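Local structure of beta-glucoside kinase (Listeria monocytogenes, 4HTL) at residues L235-H240 / G265-I270; Q121-F126 / H240-G245; T178-L183 / T219-G224. The protein catalyses the ATP-dependent phosphorylation of cellobiose to cellobiose-6'-phosphate and may also regulate transcription of the cellobiose-PTS operon. One frame throughout, in Å; residues are numbered along the deposited sequence. Where two conformers were deposited one is given.

Interaction 1 of 3, residues L235-H240 / G265-I270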
# COMPACT_ATOMS: atom_id res chain seq x y z
N LEU A 235 -0.47 -2.30 5.50
CA LEU A 235 -0.01 -2.55 4.18
C LEU A 235 1.49 -2.22 4.02
O LEU A 235 2.25 -3.05 3.51
CB LEU A 235 -0.84 -1.80 3.14
CG LEU A 235 -2.33 -2.24 2.97
CD1 LEU A 235 -3.05 -1.37 1.94
CD2 LEU A 235 -2.37 -3.67 2.63
N PHE A 236 1.89 -1.01 4.39
CA PHE A 236 3.20 -0.52 4.09
C PHE A 236 4.21 -0.71 5.23
O PHE A 236 5.43 -0.65 5.00
CB PHE A 236 3.14 1.01 3.78
CG PHE A 236 2.47 1.34 2.47
CD1 PHE A 236 3.18 1.21 1.28
CD2 PHE A 236 1.13 1.63 2.42
CE1 PHE A 236 2.57 1.47 0.05
CE2 PHE A 236 0.51 1.92 1.19
CZ PHE A 236 1.22 1.79 0.00
N ASP A 237 3.73 -0.81 6.45
CA ASP A 237 4.60 -0.87 7.64
C ASP A 237 5.60 0.27 7.62
O ASP A 237 6.81 0.07 7.77
CB ASP A 237 5.26 -2.26 7.76
CG ASP A 237 6.18 -2.41 8.99
OD1 ASP A 237 5.85 -1.85 10.07
OD2 ASP A 237 7.26 -3.04 8.86
N PRO A 238 5.10 1.52 7.46
CA PRO A 238 5.99 2.63 7.64
C PRO A 238 6.45 2.80 9.08
O PRO A 238 5.79 2.34 9.97
CB PRO A 238 5.12 3.80 7.25
CG PRO A 238 3.71 3.39 7.75
CD PRO A 238 3.66 1.90 7.51
N THR A 239 7.54 3.52 9.31
CA THR A 239 7.87 3.96 10.65
C THR A 239 7.10 5.22 11.06
O THR A 239 6.77 5.41 12.24
CB THR A 239 9.40 4.19 10.78
OG1 THR A 239 9.81 5.24 9.88
CG2 THR A 239 10.15 2.87 10.53
N HIS A 240 6.79 6.05 10.06
CA HIS A 240 6.20 7.39 10.26
C HIS A 240 5.17 7.64 9.18
O HIS A 240 5.37 7.27 8.02
CB HIS A 240 7.25 8.50 10.13
CG HIS A 240 8.28 8.50 11.20
ND1 HIS A 240 9.20 7.51 11.33
CD2 HIS A 240 8.55 9.42 12.20
CE1 HIS A 240 10.00 7.78 12.36
NE2 HIS A 240 9.60 8.95 12.91
N GLY A 265 -5.12 1.06 17.10
CA GLY A 265 -3.77 0.69 17.41
C GLY A 265 -2.76 1.20 16.39
O GLY A 265 -2.71 0.72 15.27
N LEU A 266 -1.97 2.19 16.79
CA LEU A 266 -0.90 2.67 15.93
C LEU A 266 0.17 1.64 15.61
O LEU A 266 0.89 1.82 14.63
CB LEU A 266 -0.27 3.96 16.50
CG LEU A 266 -1.09 5.24 16.29
CD1 LEU A 266 -0.64 6.33 17.24
CD2 LEU A 266 -1.05 5.68 14.82
N ARG A 267 0.35 0.63 16.47
CA ARG A 267 1.25 -0.48 16.18
C ARG A 267 2.63 -0.01 15.82
O ARG A 267 3.19 -0.36 14.76
CB ARG A 267 0.66 -1.40 15.14
CG ARG A 267 1.32 -2.76 15.19
CD ARG A 267 1.38 -3.48 13.88
NE ARG A 267 2.00 -2.72 12.82
CZ ARG A 267 2.12 -3.15 11.57
NH1 ARG A 267 1.73 -4.39 11.27
NH2 ARG A 267 2.64 -2.35 10.65
N ASP A 268 3.15 0.83 16.72
CA ASP A 268 4.49 1.43 16.65
C ASP A 268 4.68 2.61 15.66
O ASP A 268 5.78 3.21 15.59
CB ASP A 268 5.56 0.36 16.43
CG ASP A 268 5.44 -0.79 17.42
OD1 ASP A 268 5.58 -0.55 18.65
OD2 ASP A 268 5.14 -1.93 16.95
N THR A 269 3.68 2.89 14.85
CA THR A 269 3.79 3.93 13.85
C THR A 269 3.73 5.27 14.51
O THR A 269 2.86 5.50 15.36
CB THR A 269 2.64 3.82 12.85
OG1 THR A 269 2.48 2.46 12.44
CG2 THR A 269 2.85 4.70 11.61
N ILE A 270 4.63 6.15 14.10
CA ILE A 270 4.63 7.54 14.56
C ILE A 270 3.82 8.38 13.58
O ILE A 270 4.02 8.30 12.40
CB ILE A 270 6.06 8.08 14.67
CG1 ILE A 270 6.78 7.36 15.84
CG2 ILE A 270 6.08 9.61 14.90
CD1 ILE A 270 8.29 7.54 15.78
O HOH W 1 3.80 0.46 11.02
O HOH W 2 7.96 3.92 14.18
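His240 and Ile270 run alongside each other with their side chains in a common direction, close-packed although Ile270 lies at an exposed margin. Ile270 CB sits over one face of the imidazole, 4.1 Å from its centroid and offset toward the rim, a CH-pi contact, while Ile270 CD1 reaches His240 NE2 at 3.5 Å. Thr239 OG1 lies in the plane at the edge of the same ring and shares a hydrogen bond of 2.8 Å with His240 ND1, which helps fix the rotation of the imidazole. In the backbone, Ile270 N donates to Thr239 O at 2.9 Å, almost straight at 176°; water 2 links that oxygen to Asp268 O. At the other end the segments meet mainly through water 1, which donates to Pro238 O and Thr269 OG1 and accepts from Arg267 NH2, and through a charge pair. Asp237 OD1 stands 3.3 Å from Arg267 NH2, well out of the guanidinium plane, the carboxylate and guanidinium planes 85° apart. Arg152 and the backbone N of Arg150 of the second subunit also hold this carboxylate. His240 and Ile270 form a parallel bridge that starts strands 240-244 and 270-273 in the mixed sheet of this ROK-family, actin-like ATPase fold.

Interaction 2 of 3, residues Q121-F126 / H240-G245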
# COMPACT_ATOMS: atom_id res chain seq x y z
N GLN A 121 14.38 12.76 6.66
CA GLN A 121 15.72 12.72 6.09
C GLN A 121 16.40 11.36 6.24
O GLN A 121 17.20 10.94 5.38
CB GLN A 121 16.57 13.83 6.66
CG GLN A 121 16.12 15.20 6.23
CD GLN A 121 16.82 16.31 7.01
OE1 GLN A 121 16.90 16.24 8.27
NE2 GLN A 121 17.32 17.34 6.29
N ASP A 122 16.21 10.73 7.39
CA ASP A 122 16.88 9.49 7.69
C ASP A 122 15.96 8.29 7.71
O ASP A 122 16.28 7.28 8.33
CB ASP A 122 17.64 9.69 8.98
CG ASP A 122 18.69 10.80 8.83
OD1 ASP A 122 19.61 10.64 8.00
OD2 ASP A 122 18.57 11.87 9.48
N LEU A 123 14.82 8.42 7.02
CA LEU A 123 13.82 7.36 6.97
C LEU A 123 13.76 6.66 5.64
O LEU A 123 13.74 7.30 4.60
CB LEU A 123 12.46 7.94 7.25
CG LEU A 123 12.29 8.67 8.57
CD1 LEU A 123 10.82 9.10 8.74
CD2 LEU A 123 12.74 7.83 9.77
N ASP A 124 13.73 5.33 5.67
CA ASP A 124 13.53 4.53 4.44
C ASP A 124 12.10 4.10 4.15
O ASP A 124 11.80 3.72 3.03
CB ASP A 124 14.40 3.29 4.50
CG ASP A 124 15.87 3.59 4.27
OD1 ASP A 124 16.28 4.66 3.76
OD2 ASP A 124 16.63 2.71 4.61
N ASP A 125 11.21 4.19 5.13
CA ASP A 125 9.83 3.72 4.94
C ASP A 125 8.90 4.67 5.67
O ASP A 125 8.79 4.61 6.90
CB ASP A 125 9.67 2.29 5.50
CG ASP A 125 10.43 1.26 4.72
OD1 ASP A 125 11.60 0.98 5.13
OD2 ASP A 125 9.92 0.83 3.65
N PHE A 126 8.36 5.65 4.94
CA PHE A 126 7.38 6.56 5.51
C PHE A 126 6.36 6.95 4.45
O PHE A 126 6.59 6.76 3.26
CB PHE A 126 8.02 7.80 6.11
CG PHE A 126 8.60 8.80 5.13
CD1 PHE A 126 9.92 8.66 4.65
CD2 PHE A 126 7.89 9.90 4.76
CE1 PHE A 126 10.46 9.60 3.84
CE2 PHE A 126 8.42 10.84 3.92
CZ PHE A 126 9.74 10.70 3.48
N HIS A 240 6.79 6.05 10.06
CA HIS A 240 6.20 7.39 10.26
C HIS A 240 5.17 7.64 9.18
O HIS A 240 5.37 7.27 8.02
CB HIS A 240 7.25 8.50 10.13
CG HIS A 240 8.28 8.50 11.20
ND1 HIS A 240 9.20 7.51 11.33
CD2 HIS A 240 8.55 9.42 12.20
CE1 HIS A 240 10.00 7.78 12.36
NE2 HIS A 240 9.60 8.95 12.91
N ILE A 241 4.07 8.27 9.57
CA ILE A 241 3.12 8.85 8.62
C ILE A 241 3.00 10.32 8.95
O ILE A 241 2.58 10.70 10.05
CB ILE A 241 1.73 8.18 8.66
CG1 ILE A 241 1.87 6.65 8.37
CG2 ILE A 241 0.75 8.84 7.66
CD1 ILE A 241 0.57 5.89 8.48
N PHE A 242 3.37 11.13 7.98
CA PHE A 242 3.31 12.58 8.13
C PHE A 242 2.02 13.10 7.55
O PHE A 242 1.72 12.87 6.36
CB PHE A 242 4.51 13.26 7.47
CG PHE A 242 5.85 12.79 8.03
CD1 PHE A 242 6.15 12.99 9.36
CD2 PHE A 242 6.76 12.08 7.25
CE1 PHE A 242 7.33 12.53 9.90
CE2 PHE A 242 7.95 11.66 7.79
CZ PHE A 242 8.23 11.86 9.10
N ILE A 243 1.26 13.83 8.37
CA ILE A 243 -0.05 14.27 7.95
C ILE A 243 -0.07 15.78 7.78
O ILE A 243 0.42 16.50 8.65
CB ILE A 243 -1.17 13.84 8.93
CG1 ILE A 243 -1.08 12.32 9.27
CG2 ILE A 243 -2.54 14.21 8.29
CD1 ILE A 243 -2.09 11.79 10.32
N GLY A 244 -0.56 16.22 6.61
CA GLY A 244 -0.60 17.61 6.26
C GLY A 244 -1.90 17.99 5.59
O GLY A 244 -2.86 17.21 5.57
N GLY A 245 -1.95 19.21 5.06
CA GLY A 245 -3.12 19.72 4.37
C GLY A 245 -3.96 20.63 5.26
O GLY A 245 -3.57 20.98 6.38
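Leu123 and His240 both carry CG anti to the carbonyl carbon, and the extended chi2 of Leu123 (-176°) takes its CD1 on to a face of the imidazole, the two side chains crossing at about a right angle. The methyl is 3.7 Å from the ring centroid, a CH-pi contact displaced toward the rim, where His240 ND1 is its nearest atom at 3.4 Å. Leu123 CD2 approaches His240 CE1 from beyond the rim. The same CD1 meets Phe242 CZ at 3.8 Å, near the plane of that ring, so one methyl fills the angle between two aromatic side chains. These contacts seat the loop after helix 106-117 on the start of strand 240-244, where strand 126-131 becomes its parallel neighbour in the mixed sheet of this ROK-family kinase, of the actin-like ATPase clan. Phe126 CA approaches His240 O at 3.3 Å, a CA-H...O contact. Further along, Phe126 CD2 touches Phe242 CD2 at 3.5 Å; the Phe242 ring takes this approach at its edge. The centroids are 5.4 Å apart and the planes 67° from each other, an oblique aromatic pair. Leu111 of helix 106-117 packs on Phe126, and Glu114 of that helix on Phe242.

Interaction 3 of 3, residues T178-L183 / T219-G224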
# COMPACT_ATOMS: atom_id res chain seq x y z
N THR A 178 -14.42 11.61 3.86
CA THR A 178 -13.52 11.97 4.93
C THR A 178 -12.55 13.12 4.56
O THR A 178 -11.35 12.91 4.37
CB THR A 178 -12.78 10.72 5.43
OG1 THR A 178 -13.71 9.64 5.60
CG2 THR A 178 -11.98 10.96 6.69
N THR A 179 -13.11 14.32 4.41
CA THR A 179 -12.32 15.50 4.02
C THR A 179 -12.91 16.71 4.70
O THR A 179 -14.07 16.68 5.19
CB THR A 179 -12.32 15.77 2.48
OG1 THR A 179 -13.60 16.22 2.06
CG2 THR A 179 -11.95 14.47 1.67
N MSE A 180 -12.14 17.79 4.71
CA MSE A 180 -12.64 19.06 5.26
C MSE A 180 -13.88 19.58 4.47
O MSE A 180 -14.81 20.16 5.06
CB MSE A 180 -11.54 20.09 5.26
CG MSE A 180 -10.31 19.67 6.15
SE MSE A 180 -10.62 19.54 8.08
CE MSE A 180 -10.56 21.44 8.41
N LEU A 181 -13.87 19.38 3.15
CA LEU A 181 -15.02 19.70 2.30
C LEU A 181 -16.26 18.89 2.68
O LEU A 181 -17.35 19.46 2.80
CB LEU A 181 -14.71 19.52 0.83
CG LEU A 181 -15.85 19.80 -0.18
CD1 LEU A 181 -16.49 21.20 -0.02
CD2 LEU A 181 -15.32 19.55 -1.61
N VAL A 182 -16.10 17.58 2.89
CA VAL A 182 -17.22 16.74 3.26
C VAL A 182 -17.79 17.24 4.61
O VAL A 182 -19.02 17.28 4.78
CB VAL A 182 -16.82 15.24 3.32
CG1 VAL A 182 -17.88 14.44 4.06
CG2 VAL A 182 -16.55 14.74 1.92
N LEU A 183 -16.92 17.59 5.56
CA LEU A 183 -17.39 18.12 6.83
C LEU A 183 -18.29 19.33 6.66
O LEU A 183 -19.38 19.39 7.28
CB LEU A 183 -16.23 18.49 7.75
CG LEU A 183 -15.57 17.38 8.56
CD1 LEU A 183 -14.32 17.97 9.25
CD2 LEU A 183 -16.53 16.75 9.60
N THR A 219 -16.42 13.17 15.03
CA THR A 219 -16.19 11.77 15.41
C THR A 219 -16.12 10.86 14.17
O THR A 219 -15.21 10.02 14.05
CB THR A 219 -17.20 11.28 16.44
OG1 THR A 219 -17.14 12.12 17.60
CG2 THR A 219 -16.92 9.82 16.88
N GLU A 220 -17.06 11.04 13.26
CA GLU A 220 -17.11 10.24 12.03
C GLU A 220 -15.90 10.53 11.14
O GLU A 220 -15.36 9.63 10.53
CB GLU A 220 -18.40 10.43 11.27
CG GLU A 220 -19.60 9.95 12.08
CD GLU A 220 -19.72 8.44 12.14
OE1 GLU A 220 -19.78 7.85 11.07
OE2 GLU A 220 -19.78 7.85 13.24
N PHE A 221 -15.52 11.81 11.03
CA PHE A 221 -14.32 12.22 10.31
C PHE A 221 -13.09 11.49 10.85
O PHE A 221 -12.30 10.89 10.11
CB PHE A 221 -14.21 13.76 10.40
CG PHE A 221 -12.96 14.36 9.78
CD1 PHE A 221 -12.76 14.37 8.41
CD2 PHE A 221 -12.08 15.04 10.57
CE1 PHE A 221 -11.66 14.97 7.85
CE2 PHE A 221 -10.97 15.66 10.03
CZ PHE A 221 -10.76 15.63 8.66
N TYR A 222 -12.91 11.52 12.17
CA TYR A 222 -11.73 10.88 12.75
C TYR A 222 -11.76 9.37 12.56
O TYR A 222 -10.73 8.74 12.30
CB TYR A 222 -11.59 11.25 14.22
CG TYR A 222 -11.08 12.67 14.46
CD1 TYR A 222 -10.09 13.21 13.66
CD2 TYR A 222 -11.43 13.38 15.58
CE1 TYR A 222 -9.59 14.48 13.88
CE2 TYR A 222 -10.89 14.65 15.82
CZ TYR A 222 -10.00 15.19 14.97
OH TYR A 222 -9.51 16.45 15.26
N THR A 223 -12.95 8.79 12.60
CA THR A 223 -13.06 7.34 12.35
C THR A 223 -12.62 6.99 10.92
O THR A 223 -11.92 6.05 10.71
CB THR A 223 -14.49 6.82 12.62
OG1 THR A 223 -14.78 6.94 14.03
CG2 THR A 223 -14.68 5.32 12.14
N GLY A 224 -13.01 7.81 9.94
CA GLY A 224 -12.59 7.61 8.61
C GLY A 224 -11.09 7.73 8.47
O GLY A 224 -10.46 6.93 7.79
O HOH W 3 -15.50 9.37 7.61
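Phe221 carries this contact, reaching from helix 212-236 into the corner where the chain turns into helix 180-191. Phe221 CB lies 3.9 Å from Leu183 CD2. Phe221 CG, anti to the backbone N (chi1 176°), is 3.9 Å from the other methyl, Leu183 CD1. On one flank of the ring, Phe221 CD2 and then Phe221 CE2 face the same methyl, Phe221 CE2 at 4.1 Å from Leu183 CD1. On the other flank, Phe221 CD1 meets Thr178 CG2 at 3.9 Å, and beyond it Phe221 CE1 comes up to the backbone of Thr179, whose N sits in the ring plane at the edge. At the tip, Phe221 CZ touches the selenium of Met180, present as selenomethionine, at 4.0 Å. Taken together, the ring holds Leu183 CD1 over its centre, 3.9 Å from the centroid and only 10° off the normal, a CH-pi contact, whereas the Met-aromatic contact is oblique. Thr179 is the N-cap of helix 180-191: its OG1 accepts from Val182 N, with an angle of 162° at the hydrogen. Phe221 thus packs against a capped helix start, joining two helices of the ROK-family fold. Thr179 N, buried against the ring edge, has no hydrogen-bonding partner in the model. Polar contact is indirect: water 3 hydrogen-bonds to Thr178 OG1 and donates to Glu220 O. Next to it, Thr178 CG2 rests on Phe221 O at 3.4 Å and on the backbone of Gly224, whose CA Thr178 OG1 approaches at 3.8 Å. Leu217 and Ile218, a turn earlier in helix 212-236, pack on Leu183 as well.

In the fold
Interactions 1 and 2 are neighbours, their centres about 10 Å apart, and share His240 at the start of strand 240-244. That strand lies between 126-131 and 270-273 in the mixed sheet, so the two contacts flank it on opposite sides, and their segments alternate along the chain. Interaction 3 is centred about 21 Å from interaction 1 and 22 Å from interaction 2, though its nearest atoms come within about 6 Å of the latter; in sequence it falls between the segments of interaction 2. Helix 212-236 packs on helix 180-191 in interaction 3 and ends in interaction 1, shortly before strand 240-244. Interaction 1 lies at the dimer interface; near interaction 3 the second subunit makes only slight contact.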